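Local coordinates for protein IroE-like serine hydrolase (Shewanella oneidensis, PDB 3GFF) that probably hydrolyses ester bonds, as an IroE-like serine hydrolase with an alpha/beta-hydrolase fold, at residues E24-V29 against R86-T91; V79-T84 against D119-E124; A222-L227 against F237-Y242; F198-N203 against Q248-I253. One frame throughout, in Å; residues are numbered along the deposited sequence.

Interaction 1: E24-V29 against R86-T91; sequences ETREYV and RMRDYT
The Arg88 guanidinium meets both of its acidic partners at the edge and near its own plane, with the Glu24 carboxylate at one place along that edge and the Asp89 carboxylate at another. Asp89 also lies at the edge of the Arg26 guanidinium. Across the contact, Arg88 NH2 donates to Glu24 OE2 at 2.9 Å, with an N-H...O angle of 156°. The bond lies flat in the guanidinium, but the donor stands above the carboxylate, and the two planes are turned 42° apart. From the opposite face of that carboxylate Arg26 NE comes in at 3.1 Å to the same Glu24 OE2, on its anti side. Thr84 OG1 is a third partner of this oxygen.

The resulting salt-bridge network links strand 24-31, near the antiparallel end of the alpha/beta-hydrolase sheet, to the short helix 86-89 that follows strand 77-81. Phe117 of helix 114-132 touches both Arg26 and Asp89. Arg26 NH2 also pairs with Asp89 OD2, but the two are modelled too close together for details of that bridge to be trusted. The grip of Arg88 on Asp89 OD1 is clearer: NE at 2.8 Å and NH2 at 2.9 Å both point to that one oxygen. A bend at chi3 (64°) turns the Arg88 guanidinium side-on to its neighbour while NH2 still reaches Glu24.

Interaction 2: V79-T84 against D119-E124; sequences VGIHNT and DFIEKE
Ile81, the last strand residue of 79-84, and Ile121 on helix 119-124 mark the closest backbone approach, with 9.5 Å between Ile81 CA and Ile121 CA. The contact belongs to a beta-alpha-beta crossover of the alpha/beta-hydrolase fold: strand 77-81 is followed, after the short helix 86-89, by helix 114-132, which packs on the sheet before the chain enters strand 138-144. Strand 77-81 itself lies between strands 24-31 and 43-48, bonded through Gly80 to Val29 and through Ile81 to Leu48 on the other side. Within the helix, Lys123 N still reaches Asp119 O and Glu124 N reaches Phe120 O, although the coil widens into a pi-type turn at 121-124.

At this separation, side chains alone bridge the gap, and both branches of Ile81 are used. Its CB points at the helix. The CG2 methyl meets the rim of Phe120, near the ring plane, at 4.1 Å from Phe120 CE2. Glu124 OE1 lies in plane at the edge of the same ring, and that carboxylate is itself held by Ser19 OG and Leu21 N. Leu125, one residue further along, touches both Ile81 and Phe120, while Arg26 packs against the same pair from strand 24-31. The longer branch of Ile81 is extended (chi2 175°), which carries its end methyl over to the helix: Ile81 CD1 stops 4.0 Å from Ile121 CD1.

Interaction 3: A222-L227 against F237-Y242; sequences AFADKL and FMAKYY
Phe237 is the large bump here, a flat ring raised from the strand and set against the helix where Ala224 and Leu227, one turn apart, offer a small side chain beside a bulky one. Leu227 lies across one face of the ring. Its CD1 methyl sits 3.7 Å from the centroid of the Phe237 ring, 26° off the normal, a CH-pi contact displaced toward the rim; the closest pair is Leu227 CD1 and Phe237 CE1 at 3.4 Å, so the fit is snug. Leu227 CB lies over the same face toward the other side, 3.6 Å from Phe237 CE2. At the ring's edge, in plane, stands Ala224, whose CB is 4.0 Å from Phe237 CZ. The backbone N of Ala239 lies over the opposite face.

With only a methyl on Ala224, the strand comes near enough for a second, smaller touch, Ala224 CB to Ala239 CB at 3.9 Å, and the two backbones close to 6.5 Å between Ala224 CA and Ala239 CA. Phe237 CG is anti to its own backbone N (chi1 171°), which stands the ring beside Ala239 and up to the helix.

The axes of helix segment 222-227 and strand segment 237-241 pass 9.0 Å apart at 147°, close to antiparallel, as befits the helix of a beta-alpha-beta unit packed on the strand it leads into. Helix 215-230 joins the parallel neighbours 195-201 and 235-241, the latter outermost in this chain's sheet. Leu197 of strand 195-201 touches both Leu227 and Phe237, Val187 of helix 178-189 packs on Leu227, and Met238 and Tyr242 meet helix 250-263.

Interaction 4: F198-N203 against Q248-I253; sequences FMAIAN and QSVSHI
Val250 rests on Ala200 and Ala202, at the carboxyl end of strand 195-201, the end of an alpha/beta-hydrolase sheet where the catalytic residues gather. The direct contact is wholly apolar. Two small side chains, both with CB directed at segment 248-253, receive the branched one, with Tyr242 as a further wall: Ala200 CB is 4.2 Å from Val250 CG2, and Ala202 CB is 3.7 Å from Val250 CB. Val250 packs on Asp169 as well, which with Ser145 and His247 fits the pattern of a Ser-His-Asp triad, so this contact is probably part of the second shell of the active site.

One polar link leaves the strand side: Ala202 N donates to Asp169 OD1. The helix side also meets the second subunit: His252 NE2 is hydrogen-bonded to NE2 of His252 of that subunit, and the two rings meet.

Val250 CG1 occupies the crowded position between its backbone N and carbonyl carbon (chi1 82°), while CG2 is anti to N; both methyls thereby flank the same alanine, Ala202 CB lying 3.9 Å from Val250 CG1 and 4.1 Å from Val250 CG2.

All four contacts reach the same mixed eight-stranded sheet, in two groups. Interactions 1 and 2, centres about 7 Å apart, use neighbouring strands 24-31 and 77-81; their segments alternate along the chain, tying the N-terminal part of the fold together. Interactions 3 and 4 come later, centres about 12 Å apart, on neighbouring strands 195-201 and 235-241, with both segments of interaction 3 falling between those of interaction 4. Centres of different groups lie 22 to 28 Å apart, though interactions 1 and 4 come within about 6 Å at their nearest atoms. Helices thus pack on the sheet both near its antiparallel end and near strand 235-241, with Val250 of interaction 4 touching the probable triad and that contact also reaching the second subunit.

Interaction 1: E24-V29 against R86-T91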
# COMPACT_ATOMS: atom_id res chain seq x y z
N GLU A 24 -11.02 -29.38 13.88
CA GLU A 24 -9.83 -29.36 13.02
C GLU A 24 -8.75 -28.50 13.63
O GLU A 24 -8.97 -27.77 14.59
CB GLU A 24 -10.18 -28.81 11.61
CG GLU A 24 -10.74 -27.40 11.62
CD GLU A 24 -11.28 -26.90 10.26
OE1 GLU A 24 -11.53 -27.70 9.34
OE2 GLU A 24 -11.50 -25.68 10.13
N THR A 25 -7.56 -28.62 13.06
CA THR A 25 -6.44 -27.77 13.39
C THR A 25 -6.62 -26.49 12.60
O THR A 25 -6.94 -26.53 11.41
CB THR A 25 -5.13 -28.40 12.93
OG1 THR A 25 -5.04 -29.71 13.50
CG2 THR A 25 -3.92 -27.55 13.36
N ARG A 26 -6.46 -25.36 13.28
CA ARG A 26 -6.54 -24.07 12.66
C ARG A 26 -5.18 -23.37 12.77
O ARG A 26 -4.59 -23.32 13.83
CB ARG A 26 -7.65 -23.22 13.31
CG ARG A 26 -9.04 -23.43 12.73
CD ARG A 26 -8.96 -23.26 11.21
NE ARG A 26 -10.22 -22.94 10.57
CZ ARG A 26 -10.50 -21.84 9.88
NH1 ARG A 26 -9.61 -20.91 9.62
NH2 ARG A 26 -11.70 -21.70 9.38
N GLU A 27 -4.68 -22.85 11.64
CA GLU A 27 -3.43 -22.11 11.60
C GLU A 27 -3.67 -20.61 11.50
O GLU A 27 -4.69 -20.12 10.95
CB GLU A 27 -2.54 -22.58 10.43
CG GLU A 27 -2.01 -23.98 10.65
CD GLU A 27 -1.18 -24.50 9.49
OE1 GLU A 27 -1.32 -24.03 8.33
OE2 GLU A 27 -0.38 -25.42 9.74
N TYR A 28 -2.73 -19.89 12.07
CA TYR A 28 -2.76 -18.44 12.05
C TYR A 28 -1.37 -17.86 12.26
O TYR A 28 -0.46 -18.54 12.74
CB TYR A 28 -3.77 -17.90 13.07
CG TYR A 28 -3.45 -18.13 14.52
CD1 TYR A 28 -3.85 -19.28 15.16
CD2 TYR A 28 -2.79 -17.16 15.26
CE1 TYR A 28 -3.60 -19.46 16.50
CE2 TYR A 28 -2.53 -17.33 16.59
CZ TYR A 28 -2.96 -18.48 17.21
OH TYR A 28 -2.68 -18.70 18.54
N VAL A 29 -1.22 -16.59 11.91
CA VAL A 29 0.04 -15.86 12.04
C VAL A 29 -0.17 -14.59 12.87
O VAL A 29 -1.21 -13.96 12.80
CB VAL A 29 0.62 -15.48 10.65
CG1 VAL A 29 1.27 -16.66 9.96
CG2 VAL A 29 -0.47 -14.84 9.75
N ARG A 86 -12.98 -22.35 3.12
CA ARG A 86 -13.41 -20.96 2.95
C ARG A 86 -14.91 -20.80 2.61
O ARG A 86 -15.57 -19.92 3.14
CB ARG A 86 -12.57 -20.35 1.84
CG ARG A 86 -12.87 -18.89 1.52
CD ARG A 86 -11.73 -18.28 0.72
NE ARG A 86 -11.79 -16.83 0.85
CZ ARG A 86 -12.35 -16.02 -0.04
NH1 ARG A 86 -12.87 -16.50 -1.17
NH2 ARG A 86 -12.36 -14.70 0.19
N MSE A 87 -15.44 -21.63 1.72
CA MSE A 87 -16.85 -21.50 1.40
C MSE A 87 -17.72 -21.87 2.60
O MSE A 87 -18.82 -21.40 2.74
CB MSE A 87 -17.25 -22.31 0.17
CG MSE A 87 -16.79 -21.68 -1.18
SE MSE A 87 -17.50 -19.86 -1.48
CE MSE A 87 -19.33 -20.42 -1.48
N ARG A 88 -17.20 -22.69 3.48
CA ARG A 88 -17.96 -23.13 4.64
C ARG A 88 -17.97 -22.05 5.68
O ARG A 88 -19.02 -21.70 6.17
CB ARG A 88 -17.37 -24.41 5.22
CG ARG A 88 -18.14 -25.05 6.38
CD ARG A 88 -17.23 -26.03 7.10
NE ARG A 88 -16.10 -25.33 7.71
CZ ARG A 88 -15.05 -25.92 8.27
NH1 ARG A 88 -14.94 -27.25 8.32
NH2 ARG A 88 -14.08 -25.18 8.79
N ASP A 89 -16.79 -21.48 5.96
CA ASP A 89 -16.61 -20.53 7.06
C ASP A 89 -16.94 -19.09 6.76
O ASP A 89 -17.19 -18.35 7.68
CB ASP A 89 -15.17 -20.58 7.53
CG ASP A 89 -14.76 -21.94 8.07
OD1 ASP A 89 -15.63 -22.69 8.56
OD2 ASP A 89 -13.54 -22.25 8.02
N TYR A 90 -16.92 -18.69 5.50
CA TYR A 90 -17.11 -17.30 5.15
C TYR A 90 -18.50 -16.97 4.66
O TYR A 90 -18.77 -15.81 4.36
CB TYR A 90 -16.03 -16.85 4.13
CG TYR A 90 -14.66 -16.58 4.72
CD1 TYR A 90 -14.27 -17.13 5.93
CD2 TYR A 90 -13.72 -15.85 4.01
CE1 TYR A 90 -13.04 -16.91 6.45
CE2 TYR A 90 -12.43 -15.63 4.54
CZ TYR A 90 -12.10 -16.18 5.75
OH TYR A 90 -10.83 -16.01 6.31
N THR A 91 -19.38 -17.98 4.61
CA THR A 91 -20.77 -17.80 4.15
C THR A 91 -21.75 -17.90 5.31
O THR A 91 -21.72 -18.83 6.08
CB THR A 91 -21.12 -18.79 3.00
OG1 THR A 91 -20.88 -20.14 3.39
CG2 THR A 91 -20.25 -18.45 1.75

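Interaction 2: V79-T84 against D119-E124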
# COMPACT_ATOMS: atom_id res chain seq x y z
N VAL A 79 -3.28 -10.18 13.61
CA VAL A 79 -3.57 -11.60 13.58
C VAL A 79 -4.13 -11.97 12.20
O VAL A 79 -5.17 -11.46 11.82
CB VAL A 79 -4.59 -12.01 14.67
CG1 VAL A 79 -4.89 -13.52 14.56
CG2 VAL A 79 -4.00 -11.73 16.01
N GLY A 80 -3.42 -12.81 11.44
CA GLY A 80 -3.87 -13.31 10.14
C GLY A 80 -4.44 -14.72 10.29
O GLY A 80 -3.75 -15.63 10.78
N ILE A 81 -5.68 -14.92 9.88
CA ILE A 81 -6.33 -16.23 10.04
C ILE A 81 -6.31 -17.01 8.72
O ILE A 81 -6.82 -16.55 7.71
CB ILE A 81 -7.78 -16.08 10.61
CG1 ILE A 81 -7.77 -15.19 11.84
CG2 ILE A 81 -8.42 -17.46 10.97
CD1 ILE A 81 -9.14 -14.90 12.37
N HIS A 82 -5.72 -18.20 8.71
CA HIS A 82 -5.71 -18.95 7.48
C HIS A 82 -7.00 -19.70 7.34
O HIS A 82 -7.64 -20.01 8.33
CB HIS A 82 -4.56 -19.95 7.38
CG HIS A 82 -3.23 -19.31 7.45
ND1 HIS A 82 -2.07 -20.04 7.49
CD2 HIS A 82 -2.86 -18.01 7.54
CE1 HIS A 82 -1.04 -19.21 7.55
NE2 HIS A 82 -1.50 -17.97 7.60
N ASN A 83 -7.34 -19.99 6.09
CA ASN A 83 -8.49 -20.78 5.73
C ASN A 83 -8.20 -22.28 5.64
O ASN A 83 -7.07 -22.73 5.42
CB ASN A 83 -9.02 -20.34 4.37
CG ASN A 83 -9.82 -19.09 4.44
OD1 ASN A 83 -10.75 -18.99 5.23
ND2 ASN A 83 -9.52 -18.14 3.59
N THR A 84 -9.26 -23.04 5.84
CA THR A 84 -9.24 -24.47 5.56
C THR A 84 -10.39 -24.55 4.51
O THR A 84 -10.13 -24.48 3.31
CB THR A 84 -9.47 -25.28 6.81
OG1 THR A 84 -10.78 -25.01 7.31
CG2 THR A 84 -8.42 -24.94 7.89
N ASP A 119 -17.86 -18.09 16.00
CA ASP A 119 -17.81 -18.70 17.34
C ASP A 119 -16.40 -19.18 17.63
O ASP A 119 -15.89 -19.04 18.75
CB ASP A 119 -18.78 -19.85 17.44
CG ASP A 119 -20.23 -19.41 17.47
OD1 ASP A 119 -20.54 -18.22 17.71
OD2 ASP A 119 -21.07 -20.25 17.23
N PHE A 120 -15.76 -19.77 16.62
CA PHE A 120 -14.35 -20.18 16.72
C PHE A 120 -13.44 -19.02 17.14
O PHE A 120 -12.56 -19.18 17.98
CB PHE A 120 -13.86 -20.82 15.41
CG PHE A 120 -12.36 -20.60 15.14
CD1 PHE A 120 -11.39 -21.26 15.89
CD2 PHE A 120 -11.93 -19.74 14.12
CE1 PHE A 120 -10.01 -21.07 15.64
CE2 PHE A 120 -10.54 -19.50 13.88
CZ PHE A 120 -9.59 -20.18 14.66
N ILE A 121 -13.66 -17.85 16.56
CA ILE A 121 -12.88 -16.67 16.88
C ILE A 121 -13.13 -16.23 18.33
O ILE A 121 -12.20 -16.05 19.10
CB ILE A 121 -13.14 -15.50 15.89
CG1 ILE A 121 -12.65 -15.88 14.49
CG2 ILE A 121 -12.50 -14.16 16.40
CD1 ILE A 121 -13.03 -14.88 13.40
N GLU A 122 -14.40 -16.13 18.72
CA GLU A 122 -14.73 -15.65 20.06
C GLU A 122 -14.51 -16.61 21.18
O GLU A 122 -14.16 -16.19 22.29
CB GLU A 122 -16.19 -15.16 20.12
CG GLU A 122 -16.41 -13.94 19.26
CD GLU A 122 -17.71 -13.23 19.53
OE1 GLU A 122 -18.77 -13.68 19.06
OE2 GLU A 122 -17.65 -12.18 20.16
N LYS A 123 -14.75 -17.90 20.91
CA LYS A 123 -14.70 -18.90 21.95
C LYS A 123 -13.33 -19.56 22.06
O LYS A 123 -12.97 -19.99 23.13
CB LYS A 123 -15.82 -19.93 21.77
CG LYS A 123 -17.23 -19.33 21.79
CD LYS A 123 -17.63 -18.84 23.17
CE LYS A 123 -19.16 -18.47 23.23
NZ LYS A 123 -19.61 -18.02 24.60
N GLU A 124 -12.56 -19.59 20.97
CA GLU A 124 -11.25 -20.23 20.98
C GLU A 124 -10.09 -19.32 20.59
O GLU A 124 -9.20 -19.07 21.42
CB GLU A 124 -11.29 -21.44 20.07
CG GLU A 124 -12.34 -22.46 20.48
CD GLU A 124 -12.51 -23.60 19.49
OE1 GLU A 124 -12.37 -23.39 18.27
OE2 GLU A 124 -12.82 -24.71 19.92

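Interaction 3: A222-L227 against F237-Y242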
# COMPACT_ATOMS: atom_id res chain seq x y z
N ALA A 222 -25.67 0.32 -3.39
CA ALA A 222 -27.02 0.48 -2.91
C ALA A 222 -27.13 0.24 -1.41
O ALA A 222 -27.96 0.88 -0.74
CB ALA A 222 -28.00 -0.46 -3.68
N PHE A 223 -26.31 -0.67 -0.89
CA PHE A 223 -26.34 -0.99 0.55
C PHE A 223 -25.70 0.16 1.34
O PHE A 223 -26.22 0.54 2.41
CB PHE A 223 -25.71 -2.37 0.83
CG PHE A 223 -25.79 -2.80 2.25
CD1 PHE A 223 -27.02 -3.12 2.83
CD2 PHE A 223 -24.65 -2.91 3.02
CE1 PHE A 223 -27.10 -3.49 4.16
CE2 PHE A 223 -24.74 -3.30 4.35
CZ PHE A 223 -25.97 -3.60 4.91
N ALA A 224 -24.61 0.70 0.80
CA ALA A 224 -23.91 1.86 1.36
C ALA A 224 -24.86 3.07 1.38
O ALA A 224 -24.97 3.76 2.41
CB ALA A 224 -22.61 2.20 0.52
N ASP A 225 -25.53 3.32 0.24
CA ASP A 225 -26.53 4.39 0.12
C ASP A 225 -27.62 4.18 1.16
O ASP A 225 -28.05 5.13 1.79
CB ASP A 225 -27.16 4.47 -1.28
CG ASP A 225 -26.25 5.17 -2.30
OD1 ASP A 225 -25.14 5.63 -1.90
OD2 ASP A 225 -26.65 5.27 -3.50
N LYS A 226 -28.03 2.92 1.37
CA LYS A 226 -29.06 2.62 2.37
C LYS A 226 -28.55 2.91 3.78
O LYS A 226 -29.26 3.54 4.57
CB LYS A 226 -29.59 1.20 2.25
CG LYS A 226 -30.66 0.84 3.28
CD LYS A 226 -31.24 -0.55 3.06
CE LYS A 226 -32.37 -0.53 2.11
NZ LYS A 226 -33.56 0.06 2.79
N LEU A 227 -27.32 2.50 4.08
CA LEU A 227 -26.73 2.79 5.39
C LEU A 227 -26.61 4.32 5.64
O LEU A 227 -26.85 4.80 6.75
CB LEU A 227 -25.36 2.12 5.53
CG LEU A 227 -25.28 0.64 5.90
CD1 LEU A 227 -23.94 0.15 5.63
CD2 LEU A 227 -25.62 0.41 7.37
N PHE A 237 -20.28 5.02 10.19
CA PHE A 237 -20.18 4.37 8.91
C PHE A 237 -19.52 5.25 7.89
O PHE A 237 -19.69 6.49 7.85
CB PHE A 237 -21.59 4.02 8.40
CG PHE A 237 -21.63 3.52 6.97
CD1 PHE A 237 -21.06 2.30 6.64
CD2 PHE A 237 -22.27 4.25 5.98
CE1 PHE A 237 -21.07 1.86 5.35
CE2 PHE A 237 -22.31 3.79 4.67
CZ PHE A 237 -21.70 2.61 4.35
N MSE A 238 -18.71 4.62 7.08
CA MSE A 238 -18.27 5.33 5.90
C MSE A 238 -17.86 4.38 4.78
O MSE A 238 -17.38 3.29 5.05
CB MSE A 238 -17.28 6.42 6.32
CG MSE A 238 -15.88 6.18 6.23
SE MSE A 238 -15.27 7.23 4.78
CE MSE A 238 -16.64 8.61 4.78
N ALA A 239 -18.17 4.76 3.55
CA ALA A 239 -17.83 3.99 2.37
C ALA A 239 -17.01 4.86 1.40
O ALA A 239 -17.08 6.09 1.45
CB ALA A 239 -19.11 3.48 1.65
N LYS A 240 -16.17 4.21 0.61
CA LYS A 240 -15.43 4.86 -0.45
C LYS A 240 -15.49 3.98 -1.68
O LYS A 240 -15.26 2.79 -1.60
CB LYS A 240 -13.98 5.19 -0.07
CG LYS A 240 -13.21 5.88 -1.23
CD LYS A 240 -11.78 6.34 -0.90
CE LYS A 240 -11.67 7.83 -0.58
NZ LYS A 240 -10.24 8.18 -0.35
N TYR A 241 -15.87 4.58 -2.80
CA TYR A 241 -15.93 3.92 -4.10
C TYR A 241 -14.62 4.19 -4.86
O TYR A 241 -14.14 5.32 -4.92
CB TYR A 241 -17.15 4.42 -4.92
CG TYR A 241 -17.15 3.95 -6.38
CD1 TYR A 241 -17.19 2.59 -6.69
CD2 TYR A 241 -17.14 4.87 -7.42
CE1 TYR A 241 -17.19 2.15 -7.99
CE2 TYR A 241 -17.14 4.44 -8.76
CZ TYR A 241 -17.18 3.06 -9.02
OH TYR A 241 -17.18 2.59 -10.31
N TYR A 242 -14.07 3.13 -5.45
CA TYR A 242 -12.80 3.16 -6.19
C TYR A 242 -13.02 2.75 -7.66
O TYR A 242 -12.91 1.57 -8.01
CB TYR A 242 -11.81 2.18 -5.53
CG TYR A 242 -11.46 2.49 -4.08
CD1 TYR A 242 -12.19 1.96 -3.03
CD2 TYR A 242 -10.35 3.28 -3.77
CE1 TYR A 242 -11.85 2.23 -1.71
CE2 TYR A 242 -10.00 3.55 -2.49
CZ TYR A 242 -10.74 3.01 -1.45
OH TYR A 242 -10.39 3.32 -0.17

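Interaction 4: F198-N203 against Q248-I253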
# COMPACT_ATOMS: atom_id res chain seq x y z
N PHE A 198 -16.57 0.33 7.87
CA PHE A 198 -16.01 1.01 6.69
C PHE A 198 -16.21 0.07 5.55
O PHE A 198 -15.88 -1.12 5.66
CB PHE A 198 -14.51 1.31 6.86
CG PHE A 198 -13.81 1.78 5.59
CD1 PHE A 198 -13.81 3.11 5.23
CD2 PHE A 198 -13.15 0.86 4.78
CE1 PHE A 198 -13.17 3.55 4.09
CE2 PHE A 198 -12.51 1.28 3.64
CZ PHE A 198 -12.53 2.64 3.28
N MSE A 199 -16.79 0.55 4.45
CA MSE A 199 -16.91 -0.26 3.23
C MSE A 199 -16.04 0.29 2.10
O MSE A 199 -16.08 1.50 1.79
CB MSE A 199 -18.36 -0.30 2.72
CG MSE A 199 -19.30 -1.07 3.59
SE MSE A 199 -21.13 -0.93 3.01
CE MSE A 199 -20.94 -1.68 1.19
N ALA A 200 -15.26 -0.58 1.46
CA ALA A 200 -14.50 -0.21 0.26
C ALA A 200 -15.34 -0.82 -0.85
O ALA A 200 -15.80 -1.95 -0.70
CB ALA A 200 -13.07 -0.83 0.24
N ILE A 201 -15.54 -0.07 -1.93
CA ILE A 201 -16.35 -0.53 -3.04
C ILE A 201 -15.56 -0.33 -4.32
O ILE A 201 -15.29 0.82 -4.71
CB ILE A 201 -17.72 0.23 -3.13
CG1 ILE A 201 -18.46 0.16 -1.80
CG2 ILE A 201 -18.58 -0.36 -4.28
CD1 ILE A 201 -19.75 1.03 -1.69
N ALA A 202 -15.18 -1.44 -4.98
CA ALA A 202 -14.40 -1.39 -6.20
C ALA A 202 -15.30 -1.34 -7.46
O ALA A 202 -16.51 -1.25 -7.34
CB ALA A 202 -13.43 -2.59 -6.27
N ASN A 203 -14.69 -1.40 -8.64
CA ASN A 203 -15.38 -1.33 -9.93
C ASN A 203 -15.05 -2.57 -10.81
O ASN A 203 -14.53 -2.43 -11.92
CB ASN A 203 -14.96 -0.02 -10.62
CG ASN A 203 -15.79 0.30 -11.88
OD1 ASN A 203 -16.90 -0.18 -12.03
ND2 ASN A 203 -15.22 1.08 -12.79
N GLN A 248 -10.28 -7.76 -6.68
CA GLN A 248 -9.08 -8.23 -6.00
C GLN A 248 -8.11 -7.08 -5.59
O GLN A 248 -7.67 -7.06 -4.44
CB GLN A 248 -8.41 -9.36 -6.81
CG GLN A 248 -9.21 -10.70 -6.71
CD GLN A 248 -9.24 -11.29 -5.28
OE1 GLN A 248 -8.30 -11.15 -4.51
NE2 GLN A 248 -10.33 -11.96 -4.94
N SER A 249 -7.84 -6.11 -6.46
CA SER A 249 -6.86 -5.02 -6.12
C SER A 249 -7.30 -4.06 -5.00
O SER A 249 -6.47 -3.33 -4.45
CB SER A 249 -6.50 -4.16 -7.33
OG SER A 249 -7.48 -3.15 -7.58
N VAL A 250 -8.58 -4.01 -4.69
CA VAL A 250 -9.04 -3.03 -3.72
C VAL A 250 -8.73 -3.42 -2.27
O VAL A 250 -8.85 -2.58 -1.38
CB VAL A 250 -10.54 -2.69 -3.89
CG1 VAL A 250 -11.42 -3.77 -3.19
CG2 VAL A 250 -10.83 -1.28 -3.33
N SER A 251 -8.30 -4.67 -2.03
CA SER A 251 -7.98 -5.12 -0.67
C SER A 251 -6.95 -4.22 -0.04
O SER A 251 -7.09 -3.81 1.14
CB SER A 251 -7.52 -6.61 -0.65
OG SER A 251 -6.31 -6.83 -1.37
N HIS A 252 -5.95 -3.86 -0.83
CA HIS A 252 -4.84 -3.04 -0.33
C HIS A 252 -5.19 -1.57 -0.01
O HIS A 252 -4.99 -1.13 1.14
CB HIS A 252 -3.69 -3.09 -1.29
CG HIS A 252 -2.40 -2.57 -0.72
ND1 HIS A 252 -1.55 -3.36 0.02
CD2 HIS A 252 -1.80 -1.37 -0.84
CE1 HIS A 252 -0.48 -2.66 0.36
NE2 HIS A 252 -0.60 -1.45 -0.16
N ILE A 253 -5.65 -0.82 -1.03
CA ILE A 253 -6.01 0.61 -0.87
C ILE A 253 -7.22 0.75 0.03
O ILE A 253 -7.41 1.80 0.67
CB ILE A 253 -6.22 1.37 -2.28
CG1 ILE A 253 -6.06 2.89 -2.13
CG2 ILE A 253 -7.56 1.02 -2.94
CD1 ILE A 253 -4.66 3.38 -1.55